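Local coordinates for protein predicted ATPase involved in replication control, Cdc46/Mcm family (Methanopyrus kandleri AV19, PDB 3F8T) that probably binds ATP and single-stranded DNA as a homolog of the MCM replicative helicase, in keeping with its family, at residues M114-V128 with L155-S169. The protein carries 2 engineered substitutions. Residues are numbered along the deposited sequence; the frame is centred on the assembly and turned at random.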
loop_
_atom_site.group_PDB
_atom_site.type_symbol
_atom_site.label_atom_id
_atom_site.label_comp_id
_atom_site.label_asym_id
_atom_site.label_seq_id
_atom_site.Cartn_x
_atom_site.Cartn_y
_atom_site.Cartn_z
ATOM N N MET A 114 -22.522 -2.126 15.520
ATOM C CA MET A 114 -23.354 -2.228 14.318
ATOM C C MET A 114 -23.972 -3.613 14.125
ATOM O O MET A 114 -24.349 -3.962 13.006
ATOM C CB MET A 114 -22.564 -1.847 13.046
ATOM C CG MET A 114 -21.954 -0.443 13.032
ATOM S SD MET A 114 -23.155 0.877 13.199
ATOM C CE MET A 114 -23.990 0.807 11.615
ATOM N N ASP A 115 -24.095 -4.401 15.197
ATOM C CA ASP A 115 -24.618 -5.762 15.042
ATOM C C ASP A 115 -25.966 -5.735 14.337
ATOM O O ASP A 115 -26.797 -4.884 14.635
ATOM C CB ASP A 115 -24.766 -6.492 16.380
ATOM C CG ASP A 115 -24.855 -8.003 16.200
ATOM O OD1 ASP A 115 -24.187 -8.543 15.298
ATOM O OD2 ASP A 115 -25.579 -8.666 16.939
ATOM N N GLY A 116 -26.157 -6.651 13.392
ATOM C CA GLY A 116 -27.414 -6.756 12.646
ATOM C C GLY A 116 -27.514 -5.882 11.399
ATOM O O GLY A 116 -28.407 -6.089 10.583
ATOM N N ALA A 117 -26.580 -4.939 11.255
ATOM C CA ALA A 117 -26.618 -3.903 10.219
ATOM C C ALA A 117 -25.809 -4.232 8.960
ATOM O O ALA A 117 -24.782 -4.942 9.021
ATOM C CB ALA A 117 -26.144 -2.578 10.797
ATOM N N LEU A 118 -26.279 -3.695 7.832
ATOM C CA LEU A 118 -25.523 -3.681 6.588
ATOM C C LEU A 118 -24.503 -2.557 6.666
ATOM O O LEU A 118 -24.851 -1.398 6.947
ATOM C CB LEU A 118 -26.460 -3.432 5.395
ATOM C CG LEU A 118 -25.781 -3.195 4.039
ATOM C CD1 LEU A 118 -25.219 -4.500 3.499
ATOM C CD2 LEU A 118 -26.807 -2.604 3.096
ATOM N N ILE A 119 -23.244 -2.900 6.427
ATOM C CA ILE A 119 -22.153 -1.939 6.501
ATOM C C ILE A 119 -21.104 -2.258 5.438
ATOM O O ILE A 119 -21.126 -3.343 4.848
ATOM C CB ILE A 119 -21.462 -1.936 7.914
ATOM C CG1 ILE A 119 -20.600 -3.192 8.116
ATOM C CG2 ILE A 119 -22.513 -1.783 9.041
ATOM C CD1 ILE A 119 -19.540 -3.066 9.182
ATOM N N SER A 120 -20.175 -1.323 5.214
ATOM C CA SER A 120 -18.919 -1.697 4.559
ATOM C C SER A 120 -17.746 -1.429 5.497
ATOM O O SER A 120 -17.823 -0.556 6.378
ATOM C CB SER A 120 -18.730 -0.994 3.206
ATOM O OG SER A 120 -18.163 0.290 3.355
ATOM N N ILE A 121 -16.699 -2.234 5.350
ATOM C CA ILE A 121 -15.407 -1.944 5.964
ATOM C C ILE A 121 -14.379 -1.782 4.856
ATOM O O ILE A 121 -14.576 -2.270 3.742
ATOM C CB ILE A 121 -14.964 -3.035 6.989
ATOM C CG1 ILE A 121 -14.795 -4.423 6.342
ATOM C CG2 ILE A 121 -15.937 -3.068 8.159
ATOM C CD1 ILE A 121 -14.046 -5.451 7.223
ATOM N N GLU A 122 -13.285 -1.094 5.165
ATOM C CA GLU A 122 -12.195 -0.991 4.228
ATOM C C GLU A 122 -10.873 -1.096 4.973
ATOM O O GLU A 122 -10.684 -0.453 6.010
ATOM C CB GLU A 122 -12.286 0.335 3.481
ATOM C CG GLU A 122 -11.244 0.521 2.384
ATOM C CD GLU A 122 -11.388 1.875 1.730
ATOM O OE1 GLU A 122 -11.084 2.883 2.393
ATOM O OE2 GLU A 122 -11.833 1.935 0.568
ATOM N N GLY A 123 -9.979 -1.932 4.457
ATOM C CA GLY A 123 -8.629 -2.011 4.984
ATOM C C GLY A 123 -7.791 -3.114 4.377
ATOM O O GLY A 123 -8.076 -3.581 3.280
ATOM N N VAL A 124 -6.754 -3.517 5.101
ATOM C CA VAL A 124 -5.745 -4.469 4.600
ATOM C C VAL A 124 -5.984 -5.833 5.214
ATOM O O VAL A 124 -6.184 -5.940 6.423
ATOM C CB VAL A 124 -4.281 -3.984 4.893
ATOM C CG1 VAL A 124 -3.231 -5.032 4.459
ATOM C CG2 VAL A 124 -4.001 -2.650 4.177
ATOM N N VAL A 125 -5.995 -6.862 4.363
ATOM C CA VAL A 125 -6.207 -8.229 4.810
ATOM C C VAL A 125 -4.956 -8.718 5.535
ATOM O O VAL A 125 -3.856 -8.769 4.967
ATOM C CB VAL A 125 -6.576 -9.190 3.627
ATOM C CG1 VAL A 125 -6.841 -10.599 4.138
ATOM C CG2 VAL A 125 -7.785 -8.660 2.840
ATOM N N ARG A 126 -5.129 -9.070 6.803
ATOM C CA ARG A 126 -4.019 -9.560 7.618
ATOM C C ARG A 126 -3.831 -11.060 7.470
ATOM O O ARG A 126 -2.704 -11.566 7.559
ATOM C CB ARG A 126 -4.292 -9.254 9.087
ATOM C CG ARG A 126 -4.315 -7.772 9.404
ATOM C CD ARG A 126 -2.907 -7.235 9.601
ATOM N NE ARG A 126 -2.480 -7.434 10.977
ATOM C CZ ARG A 126 -2.301 -6.462 11.863
ATOM N NH1 ARG A 126 -2.483 -5.188 11.534
ATOM N NH2 ARG A 126 -1.926 -6.773 13.087
ATOM N N GLU A 127 -4.939 -11.769 7.250
ATOM C CA GLU A 127 -4.928 -13.218 7.331
ATOM C C GLU A 127 -6.141 -13.811 6.618
ATOM O O GLU A 127 -7.202 -13.184 6.539
ATOM C CB GLU A 127 -4.905 -13.649 8.808
ATOM C CG GLU A 127 -4.823 -15.150 9.029
ATOM C CD GLU A 127 -4.889 -15.530 10.490
ATOM O OE1 GLU A 127 -4.325 -14.789 11.341
ATOM O OE2 GLU A 127 -5.508 -16.584 10.783
ATOM N N VAL A 128 -5.964 -15.006 6.068
ATOM C CA VAL A 128 -7.081 -15.757 5.507
ATOM C C VAL A 128 -6.982 -17.189 5.992
ATOM O O VAL A 128 -5.890 -17.660 6.327
ATOM C CB VAL A 128 -7.142 -15.707 3.963
ATOM C CG1 VAL A 128 -7.261 -14.276 3.457
ATOM C CG2 VAL A 128 -5.945 -16.444 3.291
ATOM N N LEU A 155 -10.164 -13.123 -1.695
ATOM C CA LEU A 155 -9.210 -12.062 -1.412
ATOM C C LEU A 155 -7.975 -12.754 -0.834
ATOM O O LEU A 155 -7.966 -13.995 -0.689
ATOM C CB LEU A 155 -9.806 -10.987 -0.472
ATOM C CG LEU A 155 -10.678 -11.370 0.720
ATOM C CD1 LEU A 155 -9.911 -12.209 1.757
ATOM C CD2 LEU A 155 -11.276 -10.142 1.372
ATOM N N GLY A 156 -6.934 -11.990 -0.514
ATOM C CA GLY A 156 -5.713 -12.593 0.025
ATOM C C GLY A 156 -4.951 -11.649 0.939
ATOM O O GLY A 156 -5.184 -10.450 0.909
ATOM N N PRO A 157 -4.017 -12.188 1.742
ATOM C CA PRO A 157 -3.286 -11.366 2.720
ATOM C C PRO A 157 -2.534 -10.228 2.026
ATOM O O PRO A 157 -1.890 -10.452 0.995
ATOM C CB PRO A 157 -2.297 -12.359 3.338
ATOM C CG PRO A 157 -2.949 -13.744 3.110
ATOM C CD PRO A 157 -3.568 -13.597 1.746
ATOM N N GLY A 158 -2.635 -9.017 2.569
ATOM C CA GLY A 158 -1.918 -7.859 2.017
ATOM C C GLY A 158 -2.763 -7.021 1.079
ATOM O O GLY A 158 -2.449 -5.855 0.818
ATOM N N LEU A 159 -3.834 -7.622 0.560
ATOM C CA LEU A 159 -4.756 -6.921 -0.334
ATOM C C LEU A 159 -5.491 -5.832 0.433
ATOM O O LEU A 159 -5.861 -6.036 1.583
ATOM C CB LEU A 159 -5.780 -7.906 -0.928
ATOM C CG LEU A 159 -6.470 -7.539 -2.239
ATOM C CD1 LEU A 159 -5.439 -7.416 -3.369
ATOM C CD2 LEU A 159 -7.520 -8.615 -2.567
ATOM N N ARG A 160 -5.672 -4.673 -0.195
ATOM C CA ARG A 160 -6.579 -3.668 0.333
ATOM C C ARG A 160 -7.965 -3.834 -0.299
ATOM O O ARG A 160 -8.107 -3.871 -1.517
ATOM C CB ARG A 160 -6.051 -2.263 0.082
ATOM C CG ARG A 160 -6.807 -1.201 0.826
ATOM C CD ARG A 160 -5.980 0.081 0.926
ATOM N NE ARG A 160 -6.820 1.180 1.384
ATOM C CZ ARG A 160 -7.528 1.960 0.578
ATOM N NH1 ARG A 160 -8.280 2.932 1.098
ATOM N NH2 ARG A 160 -7.478 1.790 -0.742
ATOM N N VAL A 161 -8.985 -3.912 0.548
ATOM C CA VAL A 161 -10.323 -4.267 0.094
ATOM C C VAL A 161 -11.407 -3.398 0.729
ATOM O O VAL A 161 -11.231 -2.874 1.831
ATOM C CB VAL A 161 -10.617 -5.776 0.379
ATOM C CG1 VAL A 161 -9.623 -6.660 -0.364
ATOM C CG2 VAL A 161 -10.566 -6.075 1.888
ATOM N N GLU A 162 -12.510 -3.208 0.006
ATOM C CA GLU A 162 -13.753 -2.793 0.634
ATOM C C GLU A 162 -14.704 -3.984 0.628
ATOM O O GLU A 162 -14.906 -4.641 -0.413
ATOM C CB GLU A 162 -14.391 -1.570 -0.041
ATOM C CG GLU A 162 -15.597 -1.020 0.754
ATOM C CD GLU A 162 -16.084 0.358 0.299
ATOM O OE1 GLU A 162 -15.847 0.730 -0.872
ATOM O OE2 GLU A 162 -16.733 1.066 1.119
ATOM N N ILE A 163 -15.258 -4.283 1.799
ATOM C CA ILE A 163 -16.138 -5.440 1.951
ATOM C C ILE A 163 -17.480 -4.966 2.447
ATOM O O ILE A 163 -17.584 -4.312 3.492
ATOM C CB ILE A 163 -15.598 -6.505 2.945
ATOM C CG1 ILE A 163 -14.198 -6.964 2.552
ATOM C CG2 ILE A 163 -16.548 -7.747 3.012
ATOM C CD1 ILE A 163 -13.613 -8.041 3.469
ATOM N N LEU A 164 -18.508 -5.303 1.688
ATOM C CA LEU A 164 -19.868 -5.041 2.094
ATOM C C LEU A 164 -20.414 -6.303 2.739
ATOM O O LEU A 164 -20.135 -7.409 2.275
ATOM C CB LEU A 164 -20.679 -4.682 0.869
ATOM C CG LEU A 164 -21.678 -3.567 1.083
ATOM C CD1 LEU A 164 -21.466 -2.508 0.007
ATOM C CD2 LEU A 164 -23.063 -4.158 1.012
ATOM N N GLY A 165 -21.191 -6.142 3.805
ATOM C CA GLY A 165 -21.713 -7.288 4.514
ATOM C C GLY A 165 -22.677 -6.940 5.619
ATOM O O GLY A 165 -22.964 -5.785 5.866
ATOM N N ILE A 166 -23.159 -7.970 6.298
ATOM C CA ILE A 166 -24.020 -7.779 7.450
ATOM C C ILE A 166 -23.282 -8.290 8.713
ATOM O O ILE A 166 -22.728 -9.387 8.716
ATOM C CB ILE A 166 -25.392 -8.470 7.244
ATOM C CG1 ILE A 166 -26.175 -7.767 6.109
ATOM C CG2 ILE A 166 -26.215 -8.388 8.529
ATOM C CD1 ILE A 166 -27.368 -8.583 5.581
ATOM N N VAL A 167 -23.262 -7.471 9.756
ATOM C CA VAL A 167 -22.562 -7.799 11.001
ATOM C C VAL A 167 -23.400 -8.787 11.804
ATOM O O VAL A 167 -24.585 -8.559 12.018
ATOM C CB VAL A 167 -22.326 -6.542 11.860
ATOM C CG1 VAL A 167 -21.579 -6.885 13.167
ATOM C CG2 VAL A 167 -21.568 -5.498 11.077
ATOM N N ARG A 168 -22.784 -9.893 12.222
ATOM C CA ARG A 168 -23.427 -10.860 13.094
ATOM C C ARG A 168 -22.445 -11.289 14.176
ATOM O O ARG A 168 -21.470 -12.003 13.898
ATOM C CB ARG A 168 -23.926 -12.070 12.295
ATOM C CG ARG A 168 -25.052 -11.725 11.328
ATOM C CD ARG A 168 -25.772 -12.956 10.814
ATOM N NE ARG A 168 -26.925 -12.600 9.982
ATOM C CZ ARG A 168 -26.861 -12.318 8.679
ATOM N NH1 ARG A 168 -25.691 -12.316 8.036
ATOM N NH2 ARG A 168 -27.975 -12.013 8.020
ATOM N N SER A 169 -22.697 -10.820 15.399
ATOM C CA SER A 169 -21.863 -11.105 16.574
ATOM C C SER A 169 -20.369 -10.898 16.313
ATOM O O SER A 169 -19.586 -11.857 16.286
ATOM C CB SER A 169 -22.145 -12.510 17.120
ATOM O OG SER A 169 -23.521 -12.651 17.458
#
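Strands 118-128 and 160-168 pair antiparallel, their short axes 4.6 Å apart at closest approach and 165° between directions, with Ile-119/Gly-165, Ile-121/Ile-163 and Gly-123/Val-161 as the hydrogen-bonded pairs. Bonding runs on past both ends: Gly-158 N, in the type II turn 156-159, reaches a lone pair of Val-125 O at 2.7 Å, and Gly-116 N, in the turn 114-117, meets Val-167 O from above the carbonyl plane. From within the same turn, Asp-115 OD1 accepts Ser-169 N on its syn side at 2.7 Å.

One face is polar at its middle. Ser-120 OG donates to the anti side of Glu-162 OE2 (2.8 Å) and accepts from the backbone N of Arg-107. With CG anti to N (chi1 -176°), Glu-122 lays CG over one face of the Arg-160 guanidinium and brings OE1 to NH1 at 3.1 Å, a salt bridge with carboxylate and guanidinium planes 45° apart. Farther along, Leu-118 meets Leu-164.

Ile-119, Ile-121, Val-161 and Ile-163 form the other, apolar face, the two central isoleucines side by side. Near the ends, Val-125 and Val-167 turn toward the partner strand, touching Val-161 and Ile-119.

This sidedness is consistent with the apolar face lining the OB barrel interior. Opposite, Arg-160 probably eases repulsion between Glu-122 and Glu-162, helped by weak, long ion pairs from Arg-107 and Lys-180 respectively.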